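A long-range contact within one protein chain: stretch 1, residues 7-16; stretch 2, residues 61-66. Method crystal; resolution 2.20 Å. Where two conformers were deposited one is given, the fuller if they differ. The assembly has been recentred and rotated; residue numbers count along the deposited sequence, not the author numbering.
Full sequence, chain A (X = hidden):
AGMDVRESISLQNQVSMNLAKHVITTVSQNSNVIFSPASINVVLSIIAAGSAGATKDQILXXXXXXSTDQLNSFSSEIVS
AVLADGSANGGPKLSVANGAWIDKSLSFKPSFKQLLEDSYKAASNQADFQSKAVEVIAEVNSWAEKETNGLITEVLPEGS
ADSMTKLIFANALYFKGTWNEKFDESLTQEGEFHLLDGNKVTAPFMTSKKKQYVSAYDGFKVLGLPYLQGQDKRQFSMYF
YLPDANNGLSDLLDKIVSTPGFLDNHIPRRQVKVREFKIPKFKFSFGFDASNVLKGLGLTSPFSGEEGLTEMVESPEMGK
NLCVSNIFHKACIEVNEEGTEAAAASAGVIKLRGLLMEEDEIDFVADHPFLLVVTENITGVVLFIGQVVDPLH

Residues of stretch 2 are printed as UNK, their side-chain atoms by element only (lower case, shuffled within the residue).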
ATOM      1  N   GLU A   7     -10.423   6.517 -14.689  1.00 41.37           N
ATOM      2  CA  GLU A   7      -9.880   7.833 -14.373  1.00 42.67           C
ATOM      3  C   GLU A   7      -9.890   8.075 -12.875  1.00 35.72           C
ATOM      4  O   GLU A   7      -8.967   8.697 -12.348  1.00 36.84           O
ATOM      5  CB  GLU A   7     -10.535   8.991 -15.169  1.00 45.57           C
ATOM      6  CG  GLU A   7     -12.014   8.846 -15.499  1.00 61.34           C
ATOM      7  CD  GLU A   7     -12.530   9.901 -16.506  1.00 67.95           C
ATOM      8  OE1 GLU A   7     -11.717  10.652 -17.095  1.00 49.63           O
ATOM      9  OE2 GLU A   7     -13.764   9.974 -16.713  1.00 67.62           O
ATOM     10  N   SER A   8     -10.917   7.560 -12.196  1.00 36.26           N
ATOM     11  CA  SER A   8     -10.972   7.583 -10.728  1.00 40.76           C
ATOM     12  C   SER A   8      -9.715   6.957 -10.137  1.00 27.24           C
ATOM     13  O   SER A   8      -9.028   7.565  -9.319  1.00 30.34           O
ATOM     14  CB  SER A   8     -12.210   6.838 -10.215  1.00 40.47           C
ATOM     15  OG  SER A   8     -13.365   7.664 -10.232  1.00 38.23           O
ATOM     16  N   ILE A   9      -9.417   5.738 -10.575  1.00 31.64           N
ATOM     17  CA  ILE A   9      -8.242   5.007 -10.123  1.00 34.33           C
ATOM     18  C   ILE A   9      -6.968   5.762 -10.450  1.00 30.39           C
ATOM     19  O   ILE A   9      -6.041   5.816  -9.642  1.00 36.40           O
ATOM     20  CB  ILE A   9      -8.164   3.620 -10.772  1.00 35.07           C
ATOM     21  CG1 ILE A   9      -9.338   2.759 -10.315  1.00 27.71           C
ATOM     22  CG2 ILE A   9      -6.833   2.941 -10.452  1.00 31.04           C
ATOM     23  CD1 ILE A   9      -9.353   1.388 -10.949  1.00 30.01           C
ATOM     24  N   SER A  10      -6.922   6.347 -11.638  1.00 30.24           N
ATOM     25  CA  SER A  10      -5.748   7.100 -12.053  1.00 33.22           C
ATOM     26  C   SER A  10      -5.569   8.354 -11.190  1.00 33.01           C
ATOM     27  O   SER A  10      -4.459   8.668 -10.765  1.00 31.91           O
ATOM     28  CB  SER A  10      -5.823   7.459 -13.539  1.00 34.11           C
ATOM     29  OG  SER A  10      -4.578   7.959 -14.006  1.00 39.91           O
ATOM     30  N   LEU A  11      -6.657   9.069 -10.925  1.00 31.07           N
ATOM     31  CA  LEU A  11      -6.582  10.204 -10.008  1.00 35.65           C
ATOM     32  C   LEU A  11      -6.191   9.777  -8.584  1.00 28.52           C
ATOM     33  O   LEU A  11      -5.327  10.398  -7.971  1.00 32.55           O
ATOM     34  CB  LEU A  11      -7.900  10.978  -9.999  1.00 33.99           C
ATOM     35  CG  LEU A  11      -8.271  11.595 -11.354  1.00 38.80           C
ATOM     36  CD1 LEU A  11      -9.692  12.110 -11.341  1.00 43.78           C
ATOM     37  CD2 LEU A  11      -7.303  12.705 -11.728  1.00 35.05           C
ATOM     38  N   GLN A  12      -6.814   8.711  -8.073  1.00 29.32           N
ATOM     39  CA  GLN A  12      -6.506   8.206  -6.732  1.00 29.12           C
ATOM     40  C   GLN A  12      -5.033   7.889  -6.559  1.00 26.78           C
ATOM     41  O   GLN A  12      -4.439   8.228  -5.538  1.00 30.40           O
ATOM     42  CB  GLN A  12      -7.302   6.946  -6.406  1.00 26.89           C
ATOM     43  CG  GLN A  12      -8.744   7.164  -6.051  1.00 32.47           C
ATOM     44  CD  GLN A  12      -9.303   6.007  -5.233  1.00 45.53           C
ATOM     45  OE1 GLN A  12     -10.359   6.127  -4.601  1.00 41.65           O
ATOM     46  NE2 GLN A  12      -8.584   4.885  -5.231  1.00 34.30           N
ATOM     47  N   ASN A  13      -4.453   7.219  -7.545  1.00 25.48           N
ATOM     48  CA  ASN A  13      -3.072   6.778  -7.420  1.00 25.78           C
ATOM     49  C   ASN A  13      -2.110   7.950  -7.325  1.00 28.35           C
ATOM     50  O   ASN A  13      -1.074   7.853  -6.668  1.00 25.54           O
ATOM     51  CB  ASN A  13      -2.683   5.847  -8.571  1.00 28.50           C
ATOM     52  CG  ASN A  13      -3.443   4.530  -8.543  1.00 28.37           C
ATOM     53  OD1 ASN A  13      -3.991   4.131  -7.515  1.00 33.71           O
ATOM     54  ND2 ASN A  13      -3.480   3.847  -9.678  1.00 31.68           N
ATOM     55  N   GLN A  14      -2.448   9.059  -7.988  0.51 29.46           N
ATOM     56  CA  GLN A  14      -1.625  10.268  -7.911  0.51 28.43           C
ATOM     57  C   GLN A  14      -1.686  10.867  -6.512  0.51 27.63           C
ATOM     58  O   GLN A  14      -0.666  11.213  -5.921  0.51 28.49           O
ATOM     59  CB  GLN A  14      -2.063  11.320  -8.939  0.51 23.64           C
ATOM     60  CG  GLN A  14      -1.507  12.713  -8.632  0.51 25.94           C
ATOM     61  CD  GLN A  14      -1.806  13.750  -9.710  0.51 27.19           C
ATOM     62  OE1 GLN A  14      -2.721  13.585 -10.519  0.51 32.14           O
ATOM     63  NE2 GLN A  14      -1.031  14.829  -9.720  0.51 22.16           N
ATOM     64  N   VAL A  15      -2.899  11.016  -5.999  1.00 29.15           N
ATOM     65  CA  VAL A  15      -3.100  11.491  -4.635  1.00 25.39           C
ATOM     66  C   VAL A  15      -2.375  10.561  -3.658  1.00 30.28           C
ATOM     67  O   VAL A  15      -1.767  11.008  -2.677  1.00 31.26           O
ATOM     68  CB  VAL A  15      -4.606  11.492  -4.298  1.00 29.90           C
ATOM     69  CG1 VAL A  15      -4.837  11.707  -2.820  1.00 28.73           C
ATOM     70  CG2 VAL A  15      -5.348  12.551  -5.151  1.00 33.35           C
ATOM     71  N   SER A  16      -2.423   9.262  -3.942  1.00 27.17           N
ATOM     72  CA  SER A  16      -1.740   8.274  -3.105  1.00 29.65           C
ATOM     73  C   SER A  16      -0.221   8.514  -3.042  1.00 26.07           C
ATOM     74  O   SER A  16       0.398   8.338  -1.996  1.00 28.42           O
ATOM     75  CB  SER A  16      -2.055   6.848  -3.580  1.00 28.62           C
ATOM     76  OG  SER A  16      -3.369   6.448  -3.210  1.00 25.57           O
ATOM     77  N   UNK A  61     -14.490  14.066  -2.590  1.00 50.12           N
ATOM     78  CA  UNK A  61     -13.583  14.731  -3.518  1.00 47.41           C
ATOM     79  C   UNK A  61     -12.158  14.220  -3.350  1.00 47.53           C
ATOM     80  O   UNK A  61     -11.389  14.183  -4.309  1.00 41.14           O
ATOM     81  c   UNK A  61     -13.636  16.252  -3.342  1.00 43.02           C
ATOM     82  o   UNK A  61     -14.938  16.743  -3.635  1.00 66.18           O
ATOM     83  N   UNK A  62     -11.810  13.812  -2.132  1.00 44.99           N
ATOM     84  CA  UNK A  62     -10.479  13.282  -1.881  1.00 40.66           C
ATOM     85  C   UNK A  62     -10.304  11.943  -2.587  1.00 39.62           C
ATOM     86  O   UNK A  62      -9.212  11.597  -3.042  1.00 41.28           O
ATOM     87  c   UNK A  62     -10.238  13.121  -0.381  1.00 41.25           C
ATOM     88  c   UNK A  62      -8.866  12.608  -0.038  1.00 42.96           C
ATOM     89  c   UNK A  62      -8.629  11.244   0.082  1.00 41.57           C
ATOM     90  c   UNK A  62      -6.537  13.017   0.492  1.00 38.03           C
ATOM     91  c   UNK A  62      -7.812  13.489   0.170  1.00 45.02           C
ATOM     92  c   UNK A  62      -6.314  11.653   0.608  1.00 39.57           C
ATOM     93  c   UNK A  62      -7.361  10.763   0.406  1.00 36.71           C
ATOM     94  N   UNK A  63     -11.399  11.201  -2.686  1.00 34.69           N
ATOM     95  CA  UNK A  63     -11.351   9.828  -3.156  1.00 30.55           C
ATOM     96  C   UNK A  63     -11.703   9.696  -4.628  1.00 36.47           C
ATOM     97  O   UNK A  63     -11.606   8.602  -5.189  1.00 40.65           O
ATOM     98  c   UNK A  63     -10.475   7.924  -0.911  1.00 24.12           C
ATOM     99  c   UNK A  63     -12.879   7.945  -0.081  1.00 27.87           C
ATOM    100  c   UNK A  63     -12.287   8.963  -2.304  1.00 34.26           C
ATOM    101  c   UNK A  63     -11.805   8.691  -0.878  1.00 31.88           C
ATOM    102  N   UNK A  64     -12.141  10.807  -5.231  1.00 43.37           N
ATOM    103  CA  UNK A  64     -12.373  10.927  -6.687  1.00 40.60           C
ATOM    104  C   UNK A  64     -13.592  10.160  -7.179  1.00 35.14           C
ATOM    105  O   UNK A  64     -13.582   9.599  -8.273  1.00 45.29           O
ATOM    106  c   UNK A  64     -11.138  10.504  -7.498  1.00 33.40           C
ATOM    107  c   UNK A  64      -8.539  13.172  -6.393  1.00 37.19           C
ATOM    108  n   UNK A  64      -8.536  14.643  -6.191  1.00 44.99           N
ATOM    109  c   UNK A  64      -9.837  12.628  -6.989  1.00 39.11           C
ATOM    110  c   UNK A  64      -9.812  11.098  -7.006  1.00 36.86           C
ATOM    111  N   UNK A  65     -14.631  10.122  -6.357  1.00 40.30           N
ATOM    112  CA  UNK A  65     -15.889   9.498  -6.739  1.00 38.77           C
ATOM    113  C   UNK A  65     -16.977  10.452  -6.316  1.00 44.55           C
ATOM    114  O   UNK A  65     -16.803  11.200  -5.356  1.00 50.48           O
ATOM    115  c   UNK A  65     -13.204   5.760  -6.705  1.00 40.09           C
ATOM    116  c   UNK A  65     -15.763   6.208  -7.617  1.00 49.32           C
ATOM    117  c   UNK A  65     -13.962   6.799  -6.170  1.00 36.31           C
ATOM    118  c   UNK A  65     -13.724   4.949  -7.699  1.00 39.04           C
ATOM    119  c   UNK A  65     -15.005   5.170  -8.156  1.00 43.17           C
ATOM    120  c   UNK A  65     -16.077   8.147  -6.037  1.00 41.82           C
ATOM    121  c   UNK A  65     -15.249   7.031  -6.618  1.00 46.39           C
ATOM    122  N   UNK A  66     -18.099  10.420  -7.025  1.00 59.48           N
ATOM    123  CA  UNK A  66     -19.157  11.410  -6.833  1.00 64.06           C
ATOM    124  C   UNK A  66     -20.116  11.118  -5.680  1.00 55.22           C
ATOM    125  O   UNK A  66     -20.652  12.048  -5.078  1.00 60.43           O
ATOM    126  o   UNK A  66     -19.210  12.424  -9.035  1.00 75.55           O
ATOM    127  c   UNK A  66     -19.942  11.617  -8.130  1.00 59.22           C
TER

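Position 61 carries two side-chain atoms, one carbon and then one oxygen. The carbon has a single substituent, so the group is a primary hydroxyl, and neither atom comes near the 7-16 helix. This is Ser-61, whose hydroxyl is hydrogen-bonded elsewhere in the structure.

Position 62 has seven side-chain carbons: one bonded to CA, then a closed ring of six with no heteroatom and no substituent opposite the attachment point. A bare phenyl ring means phenylalanine. The CA-to-CB bond of Phe-62 points sideways, but chi1 in the t well brings the end of the ring nearer to stretch 1. Val-15 CG1 lies 3.7 Å from Phe-62 CZ and 4.2 Å from the ring centroid, 28° off the normal, so the methyl sits over a face in a CH-pi contact.

At position 63 there are four carbons, forked at the second. Branching there rather than at CB excludes isoleucine and identifies Leu-63. Its CA-to-CB bond points away overall. The backbone comes closer: Leu-63 O is 2.8 Å from Gln-12 OE1 as modelled, a pair whose nature is open because the Gln-12 amide is probably turned over.

Position 64 shows four carbons in an unbranched row ending in nitrogen, which is lysine. Lys-64 is the first residue to leave helical geometry, with phi/psi of 72/36°, and its CA-to-CB bond points toward stretch 1. Its aliphatic portion lies along the helix: CG is 3.6 Å from Leu-11 CB, and CE is 3.5 Å from Val-15 CG2. The terminal NZ turns back to its own stretch, making a weak hydrogen bond to Ser-61 O at 3.4 Å.

Position 65 again has one carbon and a six-carbon ring, hence Phe-65. Ser-8 CB is 3.5 Å from Phe-65 CZ and 3.9 Å from the ring centroid, 27° off the normal, a CH-pi contact over one face. Gln-12, by contrast, approaches the edge of this ring, near its plane.

Position 66 repeats the pattern of one carbon and one oxygen. It is Ser-66, poorly ordered and out of reach of stretch 1.

The contact works by setting the end of one helix and the turn after it against the side of another. Ser-8, Leu-11, Gln-12 and Val-15, spaced three or four residues apart, recur on one side of the helix. Ser-8 OG donates a 2.8 Å hydrogen bond to Lys-64 O, a directional tie at the turn, while the lysine chain and the two phenyl rings supply packing. Together the stretches bury 410 Å², both sides summed.

Stretch 2 61-66: SFLKFS
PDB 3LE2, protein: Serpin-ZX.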